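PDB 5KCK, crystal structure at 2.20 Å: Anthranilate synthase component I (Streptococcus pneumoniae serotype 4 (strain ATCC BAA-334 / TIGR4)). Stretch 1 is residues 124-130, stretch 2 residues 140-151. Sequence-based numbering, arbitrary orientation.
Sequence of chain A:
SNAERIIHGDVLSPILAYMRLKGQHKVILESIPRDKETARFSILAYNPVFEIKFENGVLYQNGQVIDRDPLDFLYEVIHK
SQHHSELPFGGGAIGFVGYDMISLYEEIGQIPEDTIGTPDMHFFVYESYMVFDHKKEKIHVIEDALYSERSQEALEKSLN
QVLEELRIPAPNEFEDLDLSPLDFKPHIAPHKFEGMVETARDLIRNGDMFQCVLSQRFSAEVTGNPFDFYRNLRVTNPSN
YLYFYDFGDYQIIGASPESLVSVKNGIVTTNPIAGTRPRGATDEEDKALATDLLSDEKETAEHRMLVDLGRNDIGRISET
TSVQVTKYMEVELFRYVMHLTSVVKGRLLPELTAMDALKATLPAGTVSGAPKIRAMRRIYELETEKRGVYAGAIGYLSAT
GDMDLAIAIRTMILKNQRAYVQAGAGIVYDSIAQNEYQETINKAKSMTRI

Stretch 1 124-130: FVYESYM
Stretch 2 (140-151) HVIEDALYSERS

A buried glutamate beside a β-ladder can organise the turn that follows the partner strand, and this component of anthranilate synthase offers a compact example. Strand 140-144 runs antiparallel to strand 128-130, their axes 168° apart and 4.8 Å at closest approach.

The walk begins at H140, phi/psi -101/111, whose O receives a CA-H...O contact from M130 CA at 3.1 Å. V141 (chi1 t) faces M130, a selenomethionine (m, t, p), as a non-hydrogen-bonded pair with CA atoms 4.4 Å apart; V141 CG2 lies 4.1 Å from M130 CG. I142 and Y129 form the hydrogen-bonded pair, CA-CA 5.5 Å, through I142 N to Y129 O (2.9 Å) and Y129 N to I142 O (3.1 Å). On that face of the sheet, Y129 (chi1 61°, chi2 -83°) lays its ring over I142 (m, m), with I142 CB 3.9 Å from the ring centroid.

E143 (m, m) returns to the face of V141 and M130, opposite S128 (chi1 m), CA-CA 4.7 Å; S128 OG donates to E143 OE1 at 2.6 Å. D144 N then binds E127 O at 2.8 Å, while one water links D144 OD2 and Y129 OH, 2.6 Å from each.

Beyond D144 the chain turns through A145 (phi/psi -114/24), L146 (-50/-49), Y147 (-108/-10), S148 (-116/-21) and E149 (58/31); A145 O accepts from E149 N at 3.1 Å. E127 (-121/9; p, t, chi3 28°) reaches into this turn. Its OE1 accepts Y147 N at 2.9 Å, its OE2 S148 OG (chi1 p) at 2.6 Å. The Y147 ring (chi1 m, chi2 -73°) covers V125 (chi1 t), whose CG1 sits 3.7 Å from the centroid. Finally R150 (m, t, m, chi4 171°) joins two acids: NE forms a salt bridge with E127 OE2 and NH2 another with E143 OE1, both 2.9 Å.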

# COMPACT_ATOMS: atom_id res chain seq x y z
N PHE A 124 20.34 1.01 21.02
CA PHE A 124 20.20 -0.37 21.44
C PHE A 124 20.70 -1.29 20.31
O PHE A 124 20.53 -0.99 19.13
CB PHE A 124 18.74 -0.71 21.77
CG PHE A 124 18.21 -0.06 23.03
CD1 PHE A 124 18.73 -0.40 24.27
CD2 PHE A 124 17.15 0.82 22.97
CE1 PHE A 124 18.23 0.18 25.44
CE2 PHE A 124 16.64 1.39 24.13
CZ PHE A 124 17.18 1.08 25.36
N VAL A 125 21.30 -2.41 20.70
CA VAL A 125 21.93 -3.33 19.75
C VAL A 125 21.15 -4.64 19.76
O VAL A 125 21.06 -5.31 20.79
CB VAL A 125 23.41 -3.56 20.10
CG1 VAL A 125 24.07 -4.42 19.05
CG2 VAL A 125 24.12 -2.22 20.24
N TYR A 126 20.62 -5.02 18.60
CA TYR A 126 19.62 -6.09 18.50
C TYR A 126 20.07 -7.23 17.60
O TYR A 126 20.61 -7.02 16.50
CB TYR A 126 18.29 -5.57 17.92
CG TYR A 126 17.61 -4.50 18.73
CD1 TYR A 126 16.70 -4.82 19.73
CD2 TYR A 126 17.85 -3.16 18.46
CE1 TYR A 126 16.05 -3.83 20.45
CE2 TYR A 126 17.22 -2.17 19.17
CZ TYR A 126 16.32 -2.50 20.17
OH TYR A 126 15.70 -1.49 20.87
N GLU A 127 19.79 -8.46 18.05
CA GLU A 127 19.81 -9.65 17.21
C GLU A 127 18.45 -10.34 17.19
O GLU A 127 18.33 -11.45 16.66
CB GLU A 127 20.89 -10.63 17.68
CG GLU A 127 20.77 -11.00 19.14
CD GLU A 127 21.92 -11.89 19.62
OE1 GLU A 127 23.03 -11.79 19.04
OE2 GLU A 127 21.69 -12.68 20.56
N SER A 128 17.43 -9.70 17.76
CA SER A 128 16.06 -10.22 17.76
C SER A 128 15.17 -9.12 17.19
O SER A 128 15.06 -8.05 17.80
CB SER A 128 15.60 -10.60 19.17
OG SER A 128 16.57 -11.40 19.82
N TYR A 129 14.53 -9.39 16.06
CA TYR A 129 13.79 -8.34 15.37
C TYR A 129 12.90 -8.98 14.31
O TYR A 129 13.04 -10.15 13.96
CB TYR A 129 14.76 -7.32 14.75
CG TYR A 129 15.68 -7.94 13.74
CD1 TYR A 129 16.84 -8.60 14.14
CD2 TYR A 129 15.38 -7.91 12.38
CE1 TYR A 129 17.69 -9.19 13.22
CE2 TYR A 129 16.22 -8.49 11.45
CZ TYR A 129 17.37 -9.13 11.88
OH TYR A 129 18.21 -9.72 10.97
N MSE A 130 11.97 -8.17 13.80
CA MSE A 130 11.11 -8.55 12.69
C MSE A 130 11.26 -7.52 11.59
O MSE A 130 11.44 -6.34 11.87
CB MSE A 130 9.63 -8.58 13.09
CG MSE A 130 9.27 -9.45 14.25
SE MSE A 130 7.42 -9.03 14.71
CE MSE A 130 6.58 -9.38 13.09
N HIS A 140 9.35 -11.31 8.25
CA HIS A 140 10.52 -12.10 8.62
C HIS A 140 10.76 -11.92 10.12
O HIS A 140 11.13 -10.83 10.57
CB HIS A 140 11.75 -11.66 7.82
CG HIS A 140 11.59 -11.82 6.34
ND1 HIS A 140 12.14 -12.88 5.65
CD2 HIS A 140 10.94 -11.06 5.43
CE1 HIS A 140 11.82 -12.77 4.37
NE2 HIS A 140 11.10 -11.68 4.21
N VAL A 141 10.55 -12.98 10.89
CA VAL A 141 10.80 -12.96 12.33
C VAL A 141 12.15 -13.62 12.56
O VAL A 141 12.32 -14.81 12.27
CB VAL A 141 9.69 -13.67 13.11
CG1 VAL A 141 9.91 -13.51 14.61
CG2 VAL A 141 8.32 -13.12 12.70
N ILE A 142 13.11 -12.86 13.08
CA ILE A 142 14.52 -13.25 13.08
C ILE A 142 15.03 -13.34 14.51
O ILE A 142 14.82 -12.43 15.31
CB ILE A 142 15.38 -12.26 12.27
CG1 ILE A 142 14.82 -12.07 10.85
CG2 ILE A 142 16.84 -12.70 12.27
CD1 ILE A 142 15.17 -13.18 9.90
N GLU A 143 15.74 -14.42 14.81
CA GLU A 143 16.58 -14.53 16.00
C GLU A 143 17.97 -14.92 15.52
O GLU A 143 18.12 -15.95 14.86
CB GLU A 143 16.03 -15.57 16.98
CG GLU A 143 14.70 -15.19 17.63
CD GLU A 143 14.84 -14.08 18.68
OE1 GLU A 143 15.97 -13.87 19.19
OE2 GLU A 143 13.82 -13.43 19.01
N ASP A 144 18.97 -14.09 15.84
CA ASP A 144 20.32 -14.24 15.31
C ASP A 144 21.32 -14.30 16.45
O ASP A 144 21.01 -13.93 17.59
CB ASP A 144 20.64 -13.09 14.35
CG ASP A 144 21.68 -13.45 13.32
OD1 ASP A 144 22.74 -13.99 13.71
OD2 ASP A 144 21.44 -13.19 12.12
N ALA A 145 22.54 -14.78 16.16
CA ALA A 145 23.57 -14.92 17.19
C ALA A 145 24.77 -14.00 16.96
O ALA A 145 25.86 -14.27 17.47
CB ALA A 145 24.04 -16.37 17.29
N LEU A 146 24.57 -12.89 16.23
CA LEU A 146 25.63 -11.94 15.91
C LEU A 146 26.44 -11.52 17.13
O LEU A 146 27.67 -11.48 17.08
CB LEU A 146 25.02 -10.69 15.27
CG LEU A 146 24.44 -10.78 13.87
CD1 LEU A 146 23.76 -9.48 13.52
CD2 LEU A 146 25.56 -11.09 12.91
N TYR A 147 25.76 -11.13 18.20
CA TYR A 147 26.42 -10.46 19.31
C TYR A 147 26.55 -11.33 20.56
O TYR A 147 27.27 -10.94 21.48
CB TYR A 147 25.67 -9.16 19.65
CG TYR A 147 25.58 -8.23 18.45
CD1 TYR A 147 26.70 -7.55 17.99
CD2 TYR A 147 24.39 -8.07 17.76
CE1 TYR A 147 26.63 -6.70 16.88
CE2 TYR A 147 24.30 -7.23 16.65
CZ TYR A 147 25.42 -6.55 16.21
OH TYR A 147 25.34 -5.74 15.12
N SER A 148 25.89 -12.49 20.59
CA SER A 148 25.86 -13.34 21.76
C SER A 148 26.54 -14.70 21.57
O SER A 148 26.91 -15.32 22.57
CB SER A 148 24.41 -13.60 22.19
OG SER A 148 23.72 -14.25 21.14
N GLU A 149 26.69 -15.17 20.33
CA GLU A 149 27.10 -16.54 20.02
C GLU A 149 26.13 -17.57 20.62
O GLU A 149 26.53 -18.68 20.97
CB GLU A 149 28.53 -16.82 20.49
CG GLU A 149 29.52 -15.69 20.18
CD GLU A 149 29.75 -15.49 18.69
OE1 GLU A 149 29.84 -16.50 17.96
OE2 GLU A 149 29.85 -14.32 18.26
N ARG A 150 24.85 -17.20 20.72
CA ARG A 150 23.80 -18.12 21.15
C ARG A 150 23.82 -19.40 20.32
O ARG A 150 24.10 -19.39 19.12
CB ARG A 150 22.42 -17.46 20.98
CG ARG A 150 22.02 -16.50 22.08
CD ARG A 150 20.55 -16.08 21.93
NE ARG A 150 20.27 -15.22 20.78
CZ ARG A 150 19.05 -14.88 20.38
NH1 ARG A 150 17.98 -15.34 21.04
NH2 ARG A 150 18.87 -14.09 19.33
N SER A 151 23.48 -20.52 20.96
CA SER A 151 23.30 -21.76 20.23
C SER A 151 22.05 -21.69 19.35
O SER A 151 21.14 -20.89 19.57
CB SER A 151 23.18 -22.94 21.18
OG SER A 151 21.85 -23.07 21.64
O HOH W 1 20.45 -10.86 11.80